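Local coordinates for protein inositol dehydrogenase (Lactobacillus casei, PDB 4MKX) that probably oxidises scyllo-inositol with NAD as cofactor, as a sugar-alcohol dehydrogenase of the Gfo/Idh/MocA family, at residues K39-A43 with E311-V315; F72-V76 with S99-K105. All coordinates share one frame; numbering follows the deposited sequence.

Contact 1. Residues K39-A43 with E311-V315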
ATOM      1  N   LYS A  39       6.332 -32.180 -10.902  1.00 21.31           N
ATOM      2  CA  LYS A  39       5.353 -31.615  -9.982  1.00 19.59           C
ATOM      3  C   LYS A  39       3.917 -32.040 -10.225  1.00 21.30           C
ATOM      4  O   LYS A  39       3.089 -31.992  -9.317  1.00 26.70           O
ATOM      5  CB  LYS A  39       5.447 -30.090 -10.008  1.00 21.15           C
ATOM      6  CG  LYS A  39       6.775 -29.560  -9.493  1.00 25.21           C
ATOM      7  CD  LYS A  39       6.874 -28.060  -9.704  1.00 27.94           C
ATOM      8  CE  LYS A  39       8.275 -27.554  -9.411  1.00 35.94           C
ATOM      9  NZ  LYS A  39       8.759 -27.999  -8.072  0.49 32.08           N
ATOM     10  N   ILE A  40       3.606 -32.441 -11.452  1.00 18.30           N
ATOM     11  CA  ILE A  40       2.219 -32.695 -11.802  1.00 19.38           C
ATOM     12  C   ILE A  40       1.818 -34.118 -11.430  1.00 18.16           C
ATOM     13  O   ILE A  40       2.519 -35.084 -11.767  1.00 20.92           O
ATOM     14  CB  ILE A  40       1.948 -32.406 -13.306  1.00 15.34           C
ATOM     15  CG1 ILE A  40       2.205 -30.925 -13.616  1.00 16.38           C
ATOM     16  CG2 ILE A  40       0.521 -32.787 -13.684  1.00 17.31           C
ATOM     17  CD1 ILE A  40       1.318 -29.952 -12.835  1.00 16.12           C
ATOM     18  N   GLN A  41       0.692 -34.253 -10.729  1.00 17.35           N
ATOM     19  CA  GLN A  41       0.221 -35.573 -10.311  1.00 19.58           C
ATOM     20  C   GLN A  41      -0.326 -36.336 -11.499  1.00 20.25           C
ATOM     21  O   GLN A  41      -0.945 -35.743 -12.376  1.00 18.20           O
ATOM     22  CB  GLN A  41      -0.917 -35.448  -9.302  1.00 22.93           C
ATOM     23  CG  GLN A  41      -0.603 -34.706  -8.025  1.00 26.70           C
ATOM     24  CD  GLN A  41      -1.829 -34.597  -7.136  1.00 30.25           C
ATOM     25  OE1 GLN A  41      -2.366 -33.506  -6.927  1.00 38.93           O
ATOM     26  NE2 GLN A  41      -2.294 -35.734  -6.626  1.00 32.18           N
ATOM     27  N   HIS A  42      -0.124 -37.652 -11.499  1.00 20.05           N
ATOM     28  CA  HIS A  42      -0.709 -38.561 -12.487  1.00 19.55           C
ATOM     29  C   HIS A  42      -0.236 -38.276 -13.904  1.00 20.11           C
ATOM     30  O   HIS A  42      -0.960 -38.517 -14.861  1.00 21.55           O
ATOM     31  CB  HIS A  42      -2.240 -38.528 -12.442  1.00 23.82           C
ATOM     32  CG  HIS A  42      -2.812 -38.749 -11.078  1.00 29.49           C
ATOM     33  ND1 HIS A  42      -2.409 -39.784 -10.258  1.00 32.45           N
ATOM     34  CD2 HIS A  42      -3.764 -38.074 -10.391  1.00 31.65           C
ATOM     35  CE1 HIS A  42      -3.086 -39.731  -9.125  1.00 34.47           C
ATOM     36  NE2 HIS A  42      -3.914 -38.702  -9.180  1.00 32.70           N
ATOM     37  N   ALA A  43       0.985 -37.775 -14.030  1.00 19.44           N
ATOM     38  CA  ALA A  43       1.531 -37.474 -15.341  1.00 21.40           C
ATOM     39  C   ALA A  43       2.987 -37.880 -15.427  1.00 21.37           C
ATOM     40  O   ALA A  43       3.716 -37.876 -14.432  1.00 22.32           O
ATOM     41  CB  ALA A  43       1.377 -35.999 -15.655  1.00 20.67           C
ATOM     42  N   GLU A 311      -1.720 -26.927 -16.050  1.00 11.23           N
ATOM     43  CA  GLU A 311      -1.185 -28.229 -16.435  1.00  9.67           C
ATOM     44  C   GLU A 311      -1.940 -29.321 -15.686  1.00 13.09           C
ATOM     45  O   GLU A 311      -2.331 -30.327 -16.273  1.00 13.20           O
ATOM     46  CB  GLU A 311       0.312 -28.310 -16.116  1.00 10.66           C
ATOM     47  CG  GLU A 311       1.181 -27.394 -16.973  1.00 11.66           C
ATOM     48  CD  GLU A 311       2.454 -26.998 -16.270  1.00 12.87           C
ATOM     49  OE1 GLU A 311       2.632 -27.421 -15.112  1.00 13.49           O
ATOM     50  OE2 GLU A 311       3.266 -26.241 -16.841  1.00 12.16           O
ATOM     51  N   GLN A 312      -2.150 -29.123 -14.389  1.00 12.69           N
ATOM     52  CA  GLN A 312      -2.855 -30.129 -13.598  1.00 13.33           C
ATOM     53  C   GLN A 312      -4.301 -30.251 -14.050  1.00 13.26           C
ATOM     54  O   GLN A 312      -4.857 -31.356 -14.094  1.00 15.08           O
ATOM     55  CB  GLN A 312      -2.790 -29.802 -12.103  1.00 12.85           C
ATOM     56  CG  GLN A 312      -3.243 -30.957 -11.204  1.00 16.93           C
ATOM     57  CD  GLN A 312      -2.307 -32.161 -11.276  1.00 17.60           C
ATOM     58  OE1 GLN A 312      -1.183 -32.113 -10.774  1.00 18.50           O
ATOM     59  NE2 GLN A 312      -2.770 -33.247 -11.900  1.00 16.59           N
ATOM     60  N   ALA A 313      -4.911 -29.124 -14.404  1.00 12.76           N
ATOM     61  CA  ALA A 313      -6.288 -29.149 -14.872  1.00 13.58           C
ATOM     62  C   ALA A 313      -6.421 -29.950 -16.170  1.00 15.61           C
ATOM     63  O   ALA A 313      -7.410 -30.652 -16.373  1.00 16.61           O
ATOM     64  CB  ALA A 313      -6.816 -27.728 -15.061  1.00 14.41           C
ATOM     65  N   PHE A 314      -5.428 -29.842 -17.048  1.00 12.87           N
ATOM     66  CA  PHE A 314      -5.457 -30.587 -18.304  1.00 12.05           C
ATOM     67  C   PHE A 314      -5.391 -32.087 -18.036  1.00 17.17           C
ATOM     68  O   PHE A 314      -6.194 -32.860 -18.569  1.00 16.62           O
ATOM     69  CB  PHE A 314      -4.321 -30.129 -19.216  1.00 12.20           C
ATOM     70  CG  PHE A 314      -4.182 -30.944 -20.471  1.00 14.13           C
ATOM     71  CD1 PHE A 314      -5.116 -30.841 -21.500  1.00 15.72           C
ATOM     72  CD2 PHE A 314      -3.100 -31.790 -20.627  1.00 15.94           C
ATOM     73  CE1 PHE A 314      -4.978 -31.597 -22.663  1.00 14.68           C
ATOM     74  CE2 PHE A 314      -2.954 -32.547 -21.784  1.00 14.53           C
ATOM     75  CZ  PHE A 314      -3.891 -32.438 -22.807  1.00 14.94           C
ATOM     76  N   VAL A 315      -4.455 -32.489 -17.184  1.00 14.10           N
ATOM     77  CA  VAL A 315      -4.301 -33.897 -16.820  1.00 14.24           C
ATOM     78  C   VAL A 315      -5.561 -34.452 -16.154  1.00 18.25           C
ATOM     79  O   VAL A 315      -6.026 -35.542 -16.508  1.00 18.24           O
ATOM     80  CB  VAL A 315      -3.060 -34.115 -15.933  1.00 14.86           C
ATOM     81  CG1 VAL A 315      -3.043 -35.531 -15.363  1.00 16.17           C
ATOM     82  CG2 VAL A 315      -1.793 -33.857 -16.730  1.00 16.04           C
TER
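With CG anti to the backbone N (chi1 -168°) and a bend at chi2 (66°), Q312 brings its amide alongside the backbone of Q41, which it grips twice. Q312 OE1 accepts from Q41 N at 2.8 Å, the donor lying in the carbonyl plane on a lone pair. Q312 NE2 gives a nearly straight bond to Q41 O at 3.1 Å, with that oxygen in the amide plane. Both polar ends of Q312 are thus used on one residue, which fixes the flip of the amide, and NE2 also bonds N316 one turn on. The backbone gripped here belongs to the type II turn I40-A43, which leads from helix 27-38 into strand 43-49 of the Rossmann domain; helix 304-319, from much later in the chain, packs against it. I40 CG2 lies over one face of the Q312 amide, shifted toward its oxygen and 3.4 Å from Q312 OE1. I40 CD1 meets E311 OE1 at 3.6 Å, while E311 OE2 is hydrogen-bonded to H32 and N35. V315 packs against the turn: CG2 touches both I40 CG2 and A43 CB at 4.0 Å, and CG1 faces the carbonyl oxygens of Q41 and H42.

Contact 2. Residues F72-V76 with S99-K105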
ATOM      1  N   PHE A  72       7.691 -33.985 -35.333  1.00 20.78           N
ATOM      2  CA  PHE A  72       6.466 -34.063 -34.537  1.00 21.56           C
ATOM      3  C   PHE A  72       5.545 -35.211 -34.931  1.00 22.42           C
ATOM      4  O   PHE A  72       4.992 -35.901 -34.069  1.00 19.21           O
ATOM      5  CB  PHE A  72       5.695 -32.738 -34.576  1.00 20.32           C
ATOM      6  CG  PHE A  72       4.437 -32.745 -33.749  1.00 17.37           C
ATOM      7  CD1 PHE A  72       4.492 -32.486 -32.384  1.00 19.83           C
ATOM      8  CD2 PHE A  72       3.203 -33.004 -34.327  1.00 19.12           C
ATOM      9  CE1 PHE A  72       3.342 -32.494 -31.616  1.00 18.15           C
ATOM     10  CE2 PHE A  72       2.051 -33.018 -33.566  1.00 16.49           C
ATOM     11  CZ  PHE A  72       2.115 -32.749 -32.205  1.00 17.26           C
ATOM     12  N   ASP A  73       5.368 -35.426 -36.231  1.00 20.72           N
ATOM     13  CA  ASP A  73       4.485 -36.494 -36.666  1.00 21.52           C
ATOM     14  C   ASP A  73       5.052 -37.851 -36.286  1.00 18.35           C
ATOM     15  O   ASP A  73       4.301 -38.773 -36.004  1.00 21.61           O
ATOM     16  CB  ASP A  73       4.237 -36.420 -38.172  1.00 23.89           C
ATOM     17  CG  ASP A  73       3.553 -35.137 -38.572  1.00 30.26           C
ATOM     18  OD1 ASP A  73       2.333 -35.030 -38.334  1.00 31.84           O
ATOM     19  OD2 ASP A  73       4.236 -34.232 -39.097  1.00 38.07           O
ATOM     20  N   ASP A  74       6.377 -37.952 -36.270  1.00 18.63           N
ATOM     21  CA  ASP A  74       7.037 -39.186 -35.868  1.00 18.51           C
ATOM     22  C   ASP A  74       6.704 -39.462 -34.406  1.00 22.13           C
ATOM     23  O   ASP A  74       6.374 -40.583 -34.041  1.00 21.08           O
ATOM     24  CB  ASP A  74       8.546 -39.070 -36.063  1.00 22.88           C
ATOM     25  CG  ASP A  74       9.268 -40.386 -35.837  1.00 25.06           C
ATOM     26  OD1 ASP A  74       8.593 -41.438 -35.795  1.00 27.68           O
ATOM     27  OD2 ASP A  74      10.510 -40.364 -35.701  1.00 24.39           O
ATOM     28  N   MET A  75       6.738 -38.420 -33.576  1.00 20.35           N
ATOM     29  CA  MET A  75       6.418 -38.599 -32.158  1.00 17.96           C
ATOM     30  C   MET A  75       4.980 -39.054 -31.942  1.00 17.11           C
ATOM     31  O   MET A  75       4.718 -39.998 -31.196  1.00 17.71           O
ATOM     32  CB  MET A  75       6.656 -37.315 -31.358  1.00 19.30           C
ATOM     33  CG  MET A  75       6.257 -37.465 -29.887  1.00 17.01           C
ATOM     34  SD  MET A  75       6.606 -36.013 -28.865  1.00 17.33           S
ATOM     35  CE  MET A  75       5.475 -34.818 -29.560  1.00 18.28           C
ATOM     36  N   VAL A  76       4.042 -38.374 -32.582  1.00 17.75           N
ATOM     37  CA  VAL A  76       2.633 -38.668 -32.353  1.00 16.35           C
ATOM     38  C   VAL A  76       2.214 -40.051 -32.899  1.00 21.52           C
ATOM     39  O   VAL A  76       1.292 -40.698 -32.381  1.00 20.26           O
ATOM     40  CB  VAL A  76       1.771 -37.527 -32.901  1.00 22.46           C
ATOM     41  CG1 VAL A  76       0.337 -37.745 -32.558  1.00 26.98           C
ATOM     42  CG2 VAL A  76       2.231 -36.213 -32.277  1.00 20.23           C
ATOM     43  N   SER A  99      -2.651 -32.900 -36.426  1.00 14.87           N
ATOM     44  CA  SER A  99      -1.956 -34.178 -36.455  1.00 16.79           C
ATOM     45  C   SER A  99      -2.130 -34.958 -35.161  1.00 21.02           C
ATOM     46  O   SER A  99      -2.353 -36.173 -35.180  1.00 19.99           O
ATOM     47  CB  SER A  99      -0.475 -33.958 -36.712  1.00 18.07           C
ATOM     48  OG  SER A  99       0.251 -35.134 -36.418  0.46 21.52           O
ATOM     49  N   ALA A 100      -2.024 -34.267 -34.029  1.00 17.83           N
ATOM     50  CA  ALA A 100      -2.157 -34.947 -32.749  1.00 16.19           C
ATOM     51  C   ALA A 100      -3.558 -35.516 -32.568  1.00 17.74           C
ATOM     52  O   ALA A 100      -3.721 -36.642 -32.102  1.00 18.42           O
ATOM     53  CB  ALA A 100      -1.819 -34.003 -31.602  1.00 15.75           C
ATOM     54  N   LEU A 101      -4.570 -34.744 -32.954  1.00 16.01           N
ATOM     55  CA  LEU A 101      -5.950 -35.181 -32.807  1.00 16.24           C
ATOM     56  C   LEU A 101      -6.236 -36.357 -33.737  1.00 19.68           C
ATOM     57  O   LEU A 101      -6.920 -37.309 -33.351  1.00 21.28           O
ATOM     58  CB  LEU A 101      -6.924 -34.032 -33.083  1.00 18.28           C
ATOM     59  CG  LEU A 101      -6.971 -32.953 -32.006  1.00 18.19           C
ATOM     60  CD1 LEU A 101      -7.946 -31.847 -32.426  1.00 19.05           C
ATOM     61  CD2 LEU A 101      -7.389 -33.541 -30.677  1.00 20.33           C
ATOM     62  N   ASN A 102      -5.702 -36.289 -34.950  1.00 19.27           N
ATOM     63  CA  ASN A 102      -5.892 -37.368 -35.923  1.00 21.12           C
ATOM     64  C   ASN A 102      -5.246 -38.680 -35.473  1.00 25.20           C
ATOM     65  O   ASN A 102      -5.685 -39.765 -35.859  1.00 23.36           O
ATOM     66  CB  ASN A 102      -5.378 -36.939 -37.303  1.00 22.70           C
ATOM     67  CG  ASN A 102      -6.328 -35.974 -38.010  1.00 28.98           C
ATOM     68  OD1 ASN A 102      -7.551 -36.085 -37.885  1.00 32.45           O
ATOM     69  ND2 ASN A 102      -5.769 -35.024 -38.757  1.00 26.83           N
ATOM     70  N   ALA A 103      -4.208 -38.582 -34.649  1.00 20.90           N
ATOM     71  CA  ALA A 103      -3.546 -39.762 -34.117  1.00 19.93           C
ATOM     72  C   ALA A 103      -4.101 -40.149 -32.755  1.00 20.99           C
ATOM     73  O   ALA A 103      -3.527 -40.989 -32.057  1.00 24.35           O
ATOM     74  CB  ALA A 103      -2.070 -39.547 -34.044  1.00 19.44           C
ATOM     75  N   GLY A 104      -5.226 -39.545 -32.387  1.00 20.60           N
ATOM     76  CA  GLY A 104      -5.933 -39.907 -31.173  1.00 18.76           C
ATOM     77  C   GLY A 104      -5.294 -39.427 -29.878  1.00 20.09           C
ATOM     78  O   GLY A 104      -5.408 -40.090 -28.848  1.00 17.31           O
ATOM     79  N   LYS A 105      -4.631 -38.276 -29.915  1.00 18.44           N
ATOM     80  CA  LYS A 105      -4.006 -37.742 -28.699  1.00 15.01           C
ATOM     81  C   LYS A 105      -4.746 -36.510 -28.194  1.00 16.08           C
ATOM     82  O   LYS A 105      -5.194 -35.672 -28.987  1.00 17.57           O
ATOM     83  CB  LYS A 105      -2.544 -37.379 -28.957  1.00 17.47           C
ATOM     84  CG  LYS A 105      -1.743 -38.456 -29.676  1.00 20.80           C
ATOM     85  CD  LYS A 105      -1.793 -39.789 -28.940  1.00 17.58           C
ATOM     86  CE  LYS A 105      -0.959 -40.843 -29.660  1.00 20.49           C
ATOM     87  NZ  LYS A 105      -1.110 -42.203 -29.057  1.00 19.70           N
TER
HETATM   88  O   HOH W   1       1.699 -42.841 -30.545  1.00 28.08           O
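The helix of F72-V76 comes nearest the end of helix 93-102 at V76 and A100, whose CA atoms are 6.1 Å apart, and a Schellman motif with G104 as its C-prime residue turns the chain there so that K105 also faces V76. V76 carries the apolar part: with CG1 anti to the backbone N (chi1 -174°), that methyl points between A103 and K105, pressing tightly on A103 CB at 3.4 Å and meeting K105 CG at 3.6 Å. The other methyl, CG2, sits over one face of the F72 ring, toward its rim. The edge of that ring reaches the second helix, CZ lying 4.2 Å from A100 CB. One turn earlier on the first helix, D73 OD1 accepts a hydrogen bond from S99 OG at 2.8 Å, on the anti side of the carboxylate and 26° out of its plane. Replacing D73 by an alanine removes the carboxylate, and the S99 hydroxyl would probably be left without this acceptor, with the direct hydrogen bond between the helices gone. K105 bends at chi2 and runs past V76, its CE 3.5 Å from V76 O; a water donates to V76 O and is weakly bonded to K105 NZ, whose stronger partner is I81 O. Around this pair of helices, M75 packs on strands 43-49 and 67-69, while A100 and L101 rest on V107 of strand 106-109.

In the fold
Contact 2 and the 39-43 side of contact 1 belong to the Rossmann domain, whose parallel sheet runs in the order 67-69, 43-49, 18-23, 83-86, 106-109, 135-137. Contact 2 joins two helices within this domain, only 23 residues apart at their closest ends. Contact 1 spans 268 residues and brings helix 304-319 back to it; contact 2 is nested in the loop it closes. Their centres are 20 Å apart and their nearest atoms about 7 Å, without touching. Both lie beside the same sheet, A43 of contact 1 opening strand 43-49. The structure is the apo form; G24, G26 and G29 fit a Rossmann-type glycine motif, consistent with dinucleotide binding.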